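Local coordinates for homospermidine synthase (Legionella pneumophila subsp. pneumophila str. Philadelphia 1, PDB 2PH5), which binds NAD and probably catalyses formation of the polyamine homospermidine, as an enzyme of the saccharopine dehydrogenase family, at residues Leu171-Lys176 / Tyr371-Thr376; Ser164-Glu169 / Tyr425-Ala430; Pro270-Met275 / Asn337-Gln342; His252-His257 / Cys263-Ser268. All coordinates share one frame; numbering follows the deposited sequence.

All four contacts lie in the range of the saccharopine dehydrogenase C-terminal domain. Interactions 1 and 2 form one region, their centres 11 Å apart: both use helix 158-176, which packs on the mixed sheet in interaction 1 and on helix 423-430 in interaction 2, and Phe-166 touches Tyr-373 between them. Interactions 3 and 4 form a second region, with centres 18 Å apart and centres 29 to 33 Å from those of the first pair; Val-274 meets Leu-267 there, and both reach the second subunit. Along the chain, interaction 2 encloses interaction 1, which encloses interaction 4 and then interaction 3. Segments far apart in sequence thus meet around helix 158-176, while interactions 3 and 4 lie near the second subunit.

Interaction 1: residues Leu171-Lys176 / Tyr371-Thr376; sequences LLNIAK and YWYGST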
loop_
_atom_site.group_PDB
_atom_site.type_symbol
_atom_site.label_atom_id
_atom_site.label_comp_id
_atom_site.label_asym_id
_atom_site.label_seq_id
_atom_site.Cartn_x
_atom_site.Cartn_y
_atom_site.Cartn_z
ATOM N N LEU A 171 1.486 31.115 -11.405
ATOM C CA LEU A 171 0.619 32.269 -11.229
ATOM C C LEU A 171 0.749 33.205 -12.429
ATOM O O LEU A 171 -0.248 33.719 -12.935
ATOM C CB LEU A 171 0.980 32.995 -9.928
ATOM C CG LEU A 171 -0.130 33.159 -8.878
ATOM C CD1 LEU A 171 -1.000 31.939 -8.843
ATOM C CD2 LEU A 171 0.482 33.430 -7.511
ATOM N N LEU A 172 1.972 33.411 -12.905
ATOM C CA LEU A 172 2.170 34.288 -14.052
ATOM C C LEU A 172 1.703 33.627 -15.348
ATOM O O LEU A 172 1.062 34.277 -16.173
ATOM C CB LEU A 172 3.643 34.701 -14.172
ATOM C CG LEU A 172 4.270 35.473 -13.009
ATOM C CD1 LEU A 172 5.732 35.730 -13.315
ATOM C CD2 LEU A 172 3.530 36.784 -12.763
ATOM N N ASN A 173 2.018 32.344 -15.534
ATOM C CA ASN A 173 1.596 31.657 -16.753
ATOM C C ASN A 173 0.080 31.673 -16.901
ATOM O O ASN A 173 -0.441 31.955 -17.976
ATOM C CB ASN A 173 2.091 30.208 -16.785
ATOM C CG ASN A 173 3.581 30.110 -16.980
ATOM O OD1 ASN A 173 4.247 31.102 -17.267
ATOM N ND2 ASN A 173 4.117 28.906 -16.840
ATOM N N ILE A 174 -0.634 31.375 -15.823
ATOM C CA ILE A 174 -2.088 31.370 -15.884
ATOM C C ILE A 174 -2.600 32.758 -16.256
ATOM O O ILE A 174 -3.643 32.893 -16.893
ATOM C CB ILE A 174 -2.711 30.961 -14.539
ATOM C CG1 ILE A 174 -2.273 29.537 -14.174
ATOM C CG2 ILE A 174 -4.232 31.050 -14.629
ATOM C CD1 ILE A 174 -2.706 29.100 -12.791
ATOM N N ALA A 175 -1.863 33.787 -15.849
ATOM C CA ALA A 175 -2.231 35.167 -16.145
ATOM C C ALA A 175 -2.095 35.453 -17.643
ATOM O O ALA A 175 -2.980 36.065 -18.238
ATOM C CB ALA A 175 -1.358 36.131 -15.334
ATOM N N LYS A 176 -1.000 35.014 -18.258
ATOM C CA LYS A 176 -0.823 35.249 -19.685
ATOM C C LYS A 176 -1.851 34.428 -20.469
ATOM O O LYS A 176 -2.391 34.904 -21.465
ATOM C CB LYS A 176 0.610 34.903 -20.133
ATOM C CG LYS A 176 0.907 33.414 -20.288
ATOM C CD LYS A 176 2.390 33.133 -20.561
ATOM C CE LYS A 176 2.622 31.697 -21.076
ATOM N NZ LYS A 176 2.101 30.607 -20.195
ATOM N N TYR A 371 -4.341 23.750 -13.207
ATOM C CA TYR A 371 -3.020 23.933 -13.800
ATOM C C TYR A 371 -1.930 23.322 -12.919
ATOM O O TYR A 371 -1.892 23.550 -11.707
ATOM C CB TYR A 371 -2.748 25.422 -13.965
ATOM C CG TYR A 371 -1.502 25.742 -14.749
ATOM C CD1 TYR A 371 -1.484 25.630 -16.140
ATOM C CD2 TYR A 371 -0.350 26.190 -14.108
ATOM C CE1 TYR A 371 -0.356 25.961 -16.878
ATOM C CE2 TYR A 371 0.783 26.523 -14.833
ATOM C CZ TYR A 371 0.773 26.407 -16.218
ATOM O OH TYR A 371 1.896 26.745 -16.934
ATOM N N TRP A 372 -1.043 22.554 -13.540
ATOM C CA TRP A 372 0.057 21.924 -12.821
ATOM C C TRP A 372 1.368 22.339 -13.461
ATOM O O TRP A 372 1.577 22.129 -14.657
ATOM C CB TRP A 372 -0.052 20.404 -12.884
ATOM C CG TRP A 372 0.927 19.677 -12.015
ATOM C CD1 TRP A 372 0.695 19.163 -10.764
ATOM C CD2 TRP A 372 2.284 19.337 -12.339
ATOM N NE1 TRP A 372 1.818 18.519 -10.300
ATOM C CE2 TRP A 372 2.806 18.611 -11.246
ATOM C CE3 TRP A 372 3.110 19.575 -13.448
ATOM C CZ2 TRP A 372 4.114 18.120 -11.228
ATOM C CZ3 TRP A 372 4.413 19.087 -13.434
ATOM C CH2 TRP A 372 4.903 18.365 -12.328
ATOM N N TYR A 373 2.246 22.930 -12.660
ATOM C CA TYR A 373 3.544 23.358 -13.143
ATOM C C TYR A 373 4.593 22.725 -12.246
ATOM O O TYR A 373 4.499 22.820 -11.027
ATOM C CB TYR A 373 3.653 24.880 -13.097
ATOM C CG TYR A 373 4.935 25.393 -13.686
ATOM C CD1 TYR A 373 6.103 25.416 -12.936
ATOM C CD2 TYR A 373 4.990 25.826 -15.011
ATOM C CE1 TYR A 373 7.291 25.857 -13.484
ATOM C CE2 TYR A 373 6.182 26.273 -15.577
ATOM C CZ TYR A 373 7.328 26.287 -14.805
ATOM O OH TYR A 373 8.518 26.758 -15.317
ATOM N N GLY A 374 5.580 22.068 -12.850
ATOM C CA GLY A 374 6.614 21.424 -12.065
ATOM C C GLY A 374 7.685 20.693 -12.855
ATOM O O GLY A 374 7.864 20.915 -14.056
ATOM N N SER A 375 8.400 19.812 -12.161
ATOM C CA SER A 375 9.484 19.042 -12.751
ATOM C C SER A 375 9.204 17.555 -12.840
ATOM O O SER A 375 8.770 16.937 -11.873
ATOM C CB SER A 375 10.766 19.249 -11.942
ATOM O OG SER A 375 11.656 18.158 -12.100
ATOM N N THR A 376 9.445 16.988 -14.015
ATOM C CA THR A 376 9.264 15.564 -14.225
ATOM C C THR A 376 10.640 15.072 -14.622
ATOM O O THR A 376 11.045 15.211 -15.773
ATOM C CB THR A 376 8.294 15.267 -15.358
ATOM O OG1 THR A 376 7.049 15.924 -15.104
ATOM C CG2 THR A 376 8.056 13.762 -15.461
HETATM O O HOH W 1 1.343 27.569 -19.645
#
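Tyr-371 lies against the C-terminal turns of helix 158-176, meeting Ile-174 at the root of its side chain and Asn-173 at its hydroxyl. CG stands anti to the backbone N (chi1 -172°), which carries the ring from the strand up to the helix. At its base, Tyr-371 CB is 3.9 Å from Ile-174 CD1. The next atoms, CG and CD2, run under Ile-174 CG1, which sits over one ring face, displaced toward the rim; this CH-pi contact puts CG1 4.2 Å from the centroid of the Tyr-371 ring, as the side chains run antiparallel alongside one another. Farther out, Tyr-371 CZ approaches Asn-173 CB at 4.1 Å. Tyr-371 OH then accepts a hydrogen bond from Asn-173 ND2 at 3.1 Å (154° at the hydrogen). This oxygen lies close to the Asn-173 amide plane, although that plane stands 87° from the ring. A water 2.9 Å from Tyr-371 OH links it weakly to Lys-176 NZ. Asn-173 ND2 also packs 3.6 Å from Tyr-373 CE2. This is helix-on-sheet packing: helix 158-176 covers strand 370-378, with Leu-363 of adjacent strand 352-364 under Leu-171 and Ile-174. Strand 436-442 pairs along the other edge and brings the Tyr-441 ring to Tyr-371, while helix 188-197 packs on Leu-171 and Leu-172.

Interaction 2: residues Ser164-Glu169 / Tyr425-Ala430; sequences SHFIKE and YIIDIA
The imidazole of His-165 and the phenyl ring of Phe-166 receive two successive isoleucines of helix 423-430. Over one face of the His-165 ring lies Ile-426 CB, 3.9 Å from the ring centroid and displaced toward the rim, in a CH-pi contact; the two side chains cross at about a right angle. Ile-426 CG1 follows along the same imidazole, 3.6 Å from His-165 CE1. The still shorter approach of Ile-426 CG2 to His-165 ND1 is doubtful. His-165 also meets the ring of His-156, and in addition to the packing its NE2 has a weak hydrogen bond to the Pro-418 carbonyl. Phe-166 is met obliquely by Ile-427, whose CD1 comes within 3.6 Å of Phe-166 CE1. With CG1 beside the backbone N (chi1 -61°), Ile-427 extends across to helix 158-176, and its CD1 is also 3.9 Å from His-165 CB. One methyl thus fills the step between two consecutive helix residues. The contact is buried and rests on CH-pi and van der Waals packing, and the helices cross steeply: the axes of the short segments run 110° apart and approach to 10.2 Å. At the start of helix 158-176, Ala-158, Asn-159 and Pro-160 bind NAD, and the Phe-166 side chain lies about 10 Å from that cofactor. Around the crossing, helix 295-302 covers Ser-164 and Ile-167, helix 391-408 backs Ile-426 and Ala-430, and Phe-166 rests against strand 370-378.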
loop_
_atom_site.group_PDB
_atom_site.type_symbol
_atom_site.label_atom_id
_atom_site.label_comp_id
_atom_site.label_asym_id
_atom_site.label_seq_id
_atom_site.Cartn_x
_atom_site.Cartn_y
_atom_site.Cartn_z
ATOM N N SER A 164 7.891 26.920 -3.951
ATOM C CA SER A 164 7.467 28.304 -3.853
ATOM C C SER A 164 7.719 28.980 -5.207
ATOM O O SER A 164 6.868 29.697 -5.729
ATOM C CB SER A 164 8.255 28.988 -2.737
ATOM O OG SER A 164 8.170 30.395 -2.815
ATOM N N HIS A 165 8.879 28.733 -5.799
ATOM C CA HIS A 165 9.165 29.340 -7.089
ATOM C C HIS A 165 8.263 28.810 -8.191
ATOM O O HIS A 165 8.012 29.512 -9.171
ATOM C CB HIS A 165 10.628 29.133 -7.462
ATOM C CG HIS A 165 11.575 29.683 -6.450
ATOM N ND1 HIS A 165 12.585 28.931 -5.890
ATOM C CD2 HIS A 165 11.638 30.898 -5.859
ATOM C CE1 HIS A 165 13.226 29.659 -4.995
ATOM N NE2 HIS A 165 12.672 30.856 -4.956
ATOM N N PHE A 166 7.772 27.581 -8.043
ATOM C CA PHE A 166 6.881 27.022 -9.057
ATOM C C PHE A 166 5.512 27.694 -8.970
ATOM O O PHE A 166 4.858 27.920 -9.988
ATOM C CB PHE A 166 6.717 25.499 -8.899
ATOM C CG PHE A 166 7.907 24.683 -9.366
ATOM C CD1 PHE A 166 8.762 25.157 -10.362
ATOM C CD2 PHE A 166 8.134 23.405 -8.842
ATOM C CE1 PHE A 166 9.822 24.371 -10.832
ATOM C CE2 PHE A 166 9.193 22.606 -9.303
ATOM C CZ PHE A 166 10.036 23.090 -10.300
ATOM N N ILE A 167 5.079 28.021 -7.759
ATOM C CA ILE A 167 3.782 28.662 -7.603
ATOM C C ILE A 167 3.768 30.025 -8.295
ATOM O O ILE A 167 2.827 30.347 -9.019
ATOM C CB ILE A 167 3.406 28.795 -6.111
ATOM C CG1 ILE A 167 2.912 27.435 -5.599
ATOM C CG2 ILE A 167 2.335 29.874 -5.924
ATOM C CD1 ILE A 167 2.641 27.375 -4.105
ATOM N N LYS A 168 4.819 30.813 -8.097
ATOM C CA LYS A 168 4.897 32.128 -8.725
ATOM C C LYS A 168 4.928 31.990 -10.244
ATOM O O LYS A 168 4.287 32.757 -10.957
ATOM C CB LYS A 168 6.154 32.873 -8.273
ATOM C CG LYS A 168 6.154 33.324 -6.830
ATOM C CD LYS A 168 7.478 33.976 -6.508
ATOM C CE LYS A 168 7.498 34.606 -5.124
ATOM N NZ LYS A 168 8.755 35.389 -4.943
ATOM N N GLU A 169 5.686 31.019 -10.739
ATOM C CA GLU A 169 5.784 30.819 -12.180
ATOM C C GLU A 169 4.411 30.490 -12.751
ATOM O O GLU A 169 3.993 31.067 -13.757
ATOM C CB GLU A 169 6.777 29.695 -12.502
ATOM C CG GLU A 169 7.031 29.485 -13.996
ATOM C CD GLU A 169 7.919 30.549 -14.624
ATOM O OE1 GLU A 169 7.773 31.737 -14.273
ATOM O OE2 GLU A 169 8.758 30.199 -15.485
ATOM N N TYR A 425 15.170 33.717 -11.323
ATOM C CA TYR A 425 16.596 33.563 -11.080
ATOM C C TYR A 425 16.890 32.119 -10.695
ATOM O O TYR A 425 17.779 31.473 -11.262
ATOM C CB TYR A 425 17.020 34.478 -9.941
ATOM C CG TYR A 425 18.483 34.427 -9.571
ATOM C CD1 TYR A 425 19.328 35.493 -9.884
ATOM C CD2 TYR A 425 19.006 33.356 -8.835
ATOM C CE1 TYR A 425 20.653 35.508 -9.466
ATOM C CE2 TYR A 425 20.331 33.357 -8.411
ATOM C CZ TYR A 425 21.149 34.441 -8.728
ATOM O OH TYR A 425 22.448 34.477 -8.278
ATOM N N ILE A 426 16.138 31.617 -9.722
ATOM C CA ILE A 426 16.322 30.254 -9.249
ATOM C C ILE A 426 15.977 29.239 -10.329
ATOM O O ILE A 426 16.802 28.394 -10.660
ATOM C CB ILE A 426 15.484 29.992 -7.935
ATOM C CG1 ILE A 426 16.371 30.174 -6.704
ATOM C CG2 ILE A 426 14.985 28.547 -7.873
ATOM C CD1 ILE A 426 17.037 31.492 -6.596
ATOM N N ILE A 427 14.778 29.341 -10.899
ATOM C CA ILE A 427 14.350 28.402 -11.935
ATOM C C ILE A 427 15.284 28.289 -13.139
ATOM O O ILE A 427 15.450 27.199 -13.688
ATOM C CB ILE A 427 12.951 28.748 -12.465
ATOM C CG1 ILE A 427 11.930 28.672 -11.332
ATOM C CG2 ILE A 427 12.572 27.783 -13.577
ATOM C CD1 ILE A 427 11.876 27.328 -10.651
ATOM N N ASP A 428 15.877 29.408 -13.552
ATOM C CA ASP A 428 16.782 29.419 -14.699
ATOM C C ASP A 428 18.096 28.699 -14.421
ATOM O O ASP A 428 18.776 28.250 -15.346
ATOM C CB ASP A 428 17.083 30.855 -15.146
ATOM C CG ASP A 428 15.923 31.495 -15.900
ATOM O OD1 ASP A 428 15.236 30.784 -16.668
ATOM O OD2 ASP A 428 15.710 32.713 -15.741
ATOM N N ILE A 429 18.460 28.593 -13.148
ATOM C CA ILE A 429 19.699 27.918 -12.792
ATOM C C ILE A 429 19.467 26.434 -12.574
ATOM O O ILE A 429 20.292 25.599 -12.951
ATOM C CB ILE A 429 20.317 28.516 -11.510
ATOM C CG1 ILE A 429 20.606 30.008 -11.727
ATOM C CG2 ILE A 429 21.579 27.749 -11.129
ATOM C CD1 ILE A 429 21.249 30.709 -10.541
ATOM N N ALA A 430 18.323 26.113 -11.982
ATOM C CA ALA A 430 17.956 24.734 -11.662
ATOM C C ALA A 430 17.377 23.944 -12.829
ATOM O O ALA A 430 17.536 22.730 -12.897
ATOM C CB ALA A 430 16.966 24.742 -10.513
#

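Interaction 3: residues Pro270-Met275 / Asn337-Gln342; sequences PSAGVM and NEWKPQ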
loop_
_atom_site.group_PDB
_atom_site.type_symbol
_atom_site.label_atom_id
_atom_site.label_comp_id
_atom_site.label_asym_id
_atom_site.label_seq_id
_atom_site.Cartn_x
_atom_site.Cartn_y
_atom_site.Cartn_z
ATOM N N PRO A 270 -3.165 10.828 11.786
ATOM C CA PRO A 270 -1.797 11.132 11.329
ATOM C C PRO A 270 -1.854 11.451 9.837
ATOM O O PRO A 270 -2.689 10.902 9.118
ATOM C CB PRO A 270 -1.031 9.834 11.589
ATOM C CG PRO A 270 -1.798 9.177 12.685
ATOM C CD PRO A 270 -3.241 9.462 12.331
ATOM N N SER A 271 -0.959 12.318 9.371
ATOM C CA SER A 271 -0.957 12.716 7.965
ATOM C C SER A 271 -0.890 11.518 7.009
ATOM O O SER A 271 -1.537 11.512 5.948
ATOM C CB SER A 271 0.186 13.704 7.685
ATOM O OG SER A 271 1.462 13.091 7.754
ATOM N N ALA A 272 -0.128 10.498 7.396
ATOM C CA ALA A 272 -0.002 9.292 6.582
ATOM C C ALA A 272 -1.315 8.493 6.574
ATOM O O ALA A 272 -1.451 7.499 5.855
ATOM C CB ALA A 272 1.137 8.419 7.112
ATOM N N GLY A 273 -2.279 8.925 7.382
ATOM C CA GLY A 273 -3.561 8.241 7.445
ATOM C C GLY A 273 -4.682 9.024 6.770
ATOM O O GLY A 273 -5.854 8.673 6.892
ATOM N N VAL A 274 -4.310 10.089 6.067
ATOM C CA VAL A 274 -5.253 10.942 5.354
ATOM C C VAL A 274 -4.891 10.976 3.865
ATOM O O VAL A 274 -3.753 11.276 3.502
ATOM C CB VAL A 274 -5.206 12.404 5.873
ATOM C CG1 VAL A 274 -6.354 13.206 5.282
ATOM C CG2 VAL A 274 -5.254 12.434 7.397
HETATM N N MSE A 275 -5.853 10.669 3.003
HETATM C CA MSE A 275 -5.620 10.686 1.565
HETATM C C MSE A 275 -6.376 11.863 0.941
HETATM O O MSE A 275 -7.464 12.233 1.388
HETATM C CB MSE A 275 -6.119 9.383 0.932
HETATM C CG MSE A 275 -5.561 8.106 1.537
HETATM SE SE MSE A 275 -3.636 7.990 1.435
HETATM C CE MSE A 275 -3.438 7.710 -0.477
ATOM N N ASN A 337 2.739 -2.303 11.749
ATOM C CA ASN A 337 3.518 -2.488 12.969
ATOM C C ASN A 337 3.058 -1.509 14.037
ATOM O O ASN A 337 3.851 -1.081 14.880
ATOM C CB ASN A 337 5.011 -2.246 12.733
ATOM C CG ASN A 337 5.606 -3.169 11.701
ATOM O OD1 ASN A 337 5.266 -4.352 11.622
ATOM N ND2 ASN A 337 6.529 -2.637 10.909
ATOM N N GLU A 338 1.784 -1.138 13.992
ATOM C CA GLU A 338 1.232 -0.213 14.974
ATOM C C GLU A 338 2.043 1.096 15.112
ATOM O O GLU A 338 2.291 1.568 16.225
ATOM C CB GLU A 338 1.138 -0.928 16.327
ATOM C CG GLU A 338 -0.287 -1.125 16.851
ATOM C CD GLU A 338 -1.113 -2.144 16.070
ATOM O OE1 GLU A 338 -2.340 -1.958 16.011
ATOM O OE2 GLU A 338 -0.560 -3.129 15.542
ATOM N N TRP A 339 2.452 1.672 13.978
ATOM C CA TRP A 339 3.224 2.924 13.940
ATOM C C TRP A 339 4.650 2.811 14.482
ATOM O O TRP A 339 5.339 3.816 14.664
ATOM C CB TRP A 339 2.475 4.038 14.685
ATOM C CG TRP A 339 1.164 4.398 14.050
ATOM C CD1 TRP A 339 -0.076 4.260 14.599
ATOM C CD2 TRP A 339 0.962 4.916 12.731
ATOM N NE1 TRP A 339 -1.039 4.656 13.704
ATOM C CE2 TRP A 339 -0.432 5.064 12.548
ATOM C CE3 TRP A 339 1.823 5.270 11.685
ATOM C CZ2 TRP A 339 -0.988 5.550 11.359
ATOM C CZ3 TRP A 339 1.270 5.755 10.498
ATOM C CH2 TRP A 339 -0.123 5.889 10.348
ATOM N N LYS A 340 5.078 1.579 14.741
ATOM C CA LYS A 340 6.423 1.293 15.228
ATOM C C LYS A 340 7.318 1.246 13.996
ATOM O O LYS A 340 7.189 0.343 13.169
ATOM C CB LYS A 340 6.480 -0.085 15.887
ATOM C CG LYS A 340 6.752 -0.109 17.368
ATOM C CD LYS A 340 5.499 0.221 18.153
ATOM C CE LYS A 340 5.482 -0.554 19.469
ATOM N NZ LYS A 340 6.776 -0.414 20.202
ATOM N N PRO A 341 8.237 2.208 13.858
ATOM C CA PRO A 341 9.126 2.212 12.695
ATOM C C PRO A 341 10.007 0.968 12.604
ATOM O O PRO A 341 10.472 0.443 13.617
ATOM C CB PRO A 341 9.928 3.503 12.876
ATOM C CG PRO A 341 9.910 3.718 14.359
ATOM C CD PRO A 341 8.496 3.367 14.727
ATOM N N GLN A 342 10.206 0.496 11.376
ATOM C CA GLN A 342 11.024 -0.683 11.108
ATOM C C GLN A 342 12.399 -0.486 11.737
ATOM O O GLN A 342 12.894 0.636 11.820
ATOM C CB GLN A 342 11.193 -0.882 9.596
ATOM C CG GLN A 342 9.943 -1.284 8.819
ATOM C CD GLN A 342 9.188 -0.108 8.211
ATOM O OE1 GLN A 342 8.603 -0.230 7.133
ATOM N NE2 GLN A 342 9.187 1.028 8.904
#
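Trp-339 belongs to the Schellman motif that closes helix 325-336, and it packs its six-membered ring against Pro-270 and, in the 3-10 segment 271-273 that follows, Ala-272. Its N bonds back to Leu-334 O, and Glu-338, with positive phi, is the C-prime residue; the same residues form the middle of a type I' turn from Asn-337 to Lys-340. The indole CG lies beside the backbone N (chi1 -64°), directing the ring to the 270-275 loop. The closer part of the contact is Pro-270 CG, which meets Trp-339 CZ2 at 3.9 Å, the two side chains set obliquely. Ala-272 is looser: its CB stands near the ring plane at the indole edge, 4.3 Å from Trp-339 CH2. Lys-340 and Pro-341 are exposed and take no part in the indole contact, Lys-340 reaching Asn-449 of the second subunit. Glu-338 makes a salt bridge to Arg-277 and a hydrogen bond to His-287 of that subunit, whose Tyr-454 packs on Pro-270. Within the chain, Lys-335 NZ bonds to the carbonyl of Ala-272, adding a polar tie from the same helix. The 3-10 turn is itself closed by Gly-273 N, which donates to Pro-270 O at 2.7 Å.

Interaction 4: residues His252-His257 / Cys263-Ser268; sequences HDAYSH and CAIYLS
A beta hairpin joins strands 254-255 and 264-267, with Tyr-255 and Tyr-266 as its antiparallel hydrogen-bonded pair. Tyr-255 N donates to Tyr-266 O at 3.0 Å, and Tyr-266 N returns a bond to Tyr-255 O at 2.8 Å. Toward the open end, the carbonyl oxygen of Asp-253 is gripped twice by one residue: Ser-268 N approaches it at 2.9 Å, nearly along the C=O axis, while Ser-268 OG adds a bond of 3.2 Å to the same Asp-253 O from a tilted direction. The carboxylate of Asp-253 turns elsewhere, to a salt bridge with Arg-470. On one face of the hairpin, Tyr-255 has CG between its backbone N and carbonyl carbon (chi1 61°), which folds the phenol over the neighbouring strand. Tyr-266 CB lies over that ring, 3.4 Å from Tyr-255 CZ, whereas the two tyrosine rings themselves meet only obliquely. His-257 completes an aromatic cluster by turning its edge to the face of Tyr-266, a T-shaped pair with planes 66° apart and ring centroids 5.3 Å from each other. On the face of Ala-254 and Leu-267, a non-hydrogen-bonded pair, the packing is aliphatic: Ala-254 CB touches Ile-265 CD1 at 3.6 Å and Leu-267 CD1 at 3.7 Å. Strand 264-267 is the middle of a three-stranded antiparallel sheet, bonded along its other edge to strand 238-242, and helix 295-302 packs against Cys-263 and Ala-264.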
loop_
_atom_site.group_PDB
_atom_site.type_symbol
_atom_site.label_atom_id
_atom_site.label_comp_id
_atom_site.label_asym_id
_atom_site.label_seq_id
_atom_site.Cartn_x
_atom_site.Cartn_y
_atom_site.Cartn_z
ATOM N N HIS A 252 -14.909 16.823 10.315
ATOM C CA HIS A 252 -15.363 16.336 11.615
ATOM C C HIS A 252 -14.235 16.213 12.634
ATOM O O HIS A 252 -14.419 16.527 13.811
ATOM C CB HIS A 252 -16.046 14.971 11.463
ATOM C CG HIS A 252 -15.175 13.927 10.836
ATOM N ND1 HIS A 252 -14.806 13.965 9.508
ATOM C CD2 HIS A 252 -14.562 12.841 11.366
ATOM C CE1 HIS A 252 -14.001 12.948 9.247
ATOM N NE2 HIS A 252 -13.837 12.252 10.357
ATOM N N ASP A 253 -13.074 15.752 12.173
ATOM C CA ASP A 253 -11.908 15.556 13.036
ATOM C C ASP A 253 -10.877 16.685 12.955
ATOM O O ASP A 253 -9.682 16.470 13.160
ATOM C CB ASP A 253 -11.239 14.214 12.707
ATOM C CG ASP A 253 -11.116 13.963 11.205
ATOM O OD1 ASP A 253 -11.304 14.916 10.419
ATOM O OD2 ASP A 253 -10.822 12.810 10.811
ATOM N N ALA A 254 -11.355 17.893 12.674
ATOM C CA ALA A 254 -10.479 19.050 12.561
ATOM C C ALA A 254 -10.491 19.936 13.800
ATOM O O ALA A 254 -11.435 19.914 14.589
ATOM C CB ALA A 254 -10.860 19.871 11.343
ATOM N N TYR A 255 -9.424 20.713 13.950
ATOM C CA TYR A 255 -9.269 21.632 15.063
ATOM C C TYR A 255 -8.205 22.687 14.745
ATOM O O TYR A 255 -7.325 22.475 13.903
ATOM C CB TYR A 255 -8.882 20.882 16.339
ATOM C CG TYR A 255 -7.571 20.134 16.251
ATOM C CD1 TYR A 255 -7.488 18.909 15.588
ATOM C CD2 TYR A 255 -6.407 20.655 16.830
ATOM C CE1 TYR A 255 -6.280 18.216 15.506
ATOM C CE2 TYR A 255 -5.192 19.973 16.753
ATOM C CZ TYR A 255 -5.140 18.751 16.090
ATOM O OH TYR A 255 -3.955 18.058 16.014
ATOM N N SER A 256 -8.299 23.825 15.423
ATOM C CA SER A 256 -7.360 24.916 15.225
ATOM C C SER A 256 -6.705 25.304 16.535
ATOM O O SER A 256 -7.189 24.951 17.606
ATOM C CB SER A 256 -8.068 26.136 14.638
ATOM O OG SER A 256 -8.215 26.011 13.237
ATOM N N HIS A 257 -5.593 26.024 16.438
ATOM C CA HIS A 257 -4.864 26.484 17.613
ATOM C C HIS A 257 -5.128 27.974 17.829
ATOM O O HIS A 257 -4.698 28.806 17.028
ATOM C CB HIS A 257 -3.358 26.250 17.432
ATOM C CG HIS A 257 -2.921 24.840 17.686
ATOM N ND1 HIS A 257 -3.055 24.228 18.914
ATOM C CD2 HIS A 257 -2.328 23.929 16.876
ATOM C CE1 HIS A 257 -2.563 23.003 18.852
ATOM N NE2 HIS A 257 -2.115 22.797 17.626
ATOM N N CYS A 263 -4.006 30.701 10.058
ATOM C CA CYS A 263 -4.346 30.136 8.752
ATOM C C CYS A 263 -4.414 28.610 8.711
ATOM O O CYS A 263 -5.028 28.046 7.805
ATOM C CB CYS A 263 -3.314 30.574 7.721
ATOM S SG CYS A 263 -1.709 29.758 7.959
ATOM N N ALA A 264 -3.781 27.945 9.676
ATOM C CA ALA A 264 -3.748 26.484 9.688
ATOM C C ALA A 264 -4.855 25.763 10.436
ATOM O O ALA A 264 -5.392 26.238 11.438
ATOM C CB ALA A 264 -2.397 25.995 10.201
ATOM N N ILE A 265 -5.164 24.583 9.926
ATOM C CA ILE A 265 -6.177 23.732 10.500
ATOM C C ILE A 265 -5.502 22.372 10.631
ATOM O O ILE A 265 -4.609 22.034 9.854
ATOM C CB ILE A 265 -7.411 23.669 9.567
ATOM C CG1 ILE A 265 -8.422 22.657 10.089
ATOM C CG2 ILE A 265 -6.987 23.312 8.146
ATOM C CD1 ILE A 265 -9.570 22.429 9.128
ATOM N N TYR A 266 -5.890 21.605 11.637
ATOM C CA TYR A 266 -5.282 20.301 11.820
ATOM C C TYR A 266 -6.333 19.220 11.854
ATOM O O TYR A 266 -7.519 19.495 12.014
ATOM C CB TYR A 266 -4.445 20.276 13.103
ATOM C CG TYR A 266 -3.277 21.233 13.058
ATOM C CD1 TYR A 266 -3.473 22.607 13.208
ATOM C CD2 TYR A 266 -1.986 20.780 12.782
ATOM C CE1 TYR A 266 -2.420 23.506 13.075
ATOM C CE2 TYR A 266 -0.926 21.674 12.646
ATOM C CZ TYR A 266 -1.152 23.032 12.791
ATOM O OH TYR A 266 -0.118 23.916 12.620
ATOM N N LEU A 267 -5.886 17.989 11.669
ATOM C CA LEU A 267 -6.766 16.834 11.683
ATOM C C LEU A 267 -6.215 15.874 12.731
ATOM O O LEU A 267 -5.003 15.784 12.917
ATOM C CB LEU A 267 -6.780 16.180 10.299
ATOM C CG LEU A 267 -7.988 16.391 9.375
ATOM C CD1 LEU A 267 -8.422 17.842 9.348
ATOM C CD2 LEU A 267 -7.632 15.903 7.982
ATOM N N SER A 268 -7.104 15.179 13.434
ATOM C CA SER A 268 -6.680 14.230 14.463
ATOM C C SER A 268 -5.760 13.159 13.878
ATOM O O SER A 268 -4.602 13.037 14.272
ATOM C CB SER A 268 -7.895 13.550 15.100
ATOM O OG SER A 268 -8.846 14.508 15.533
#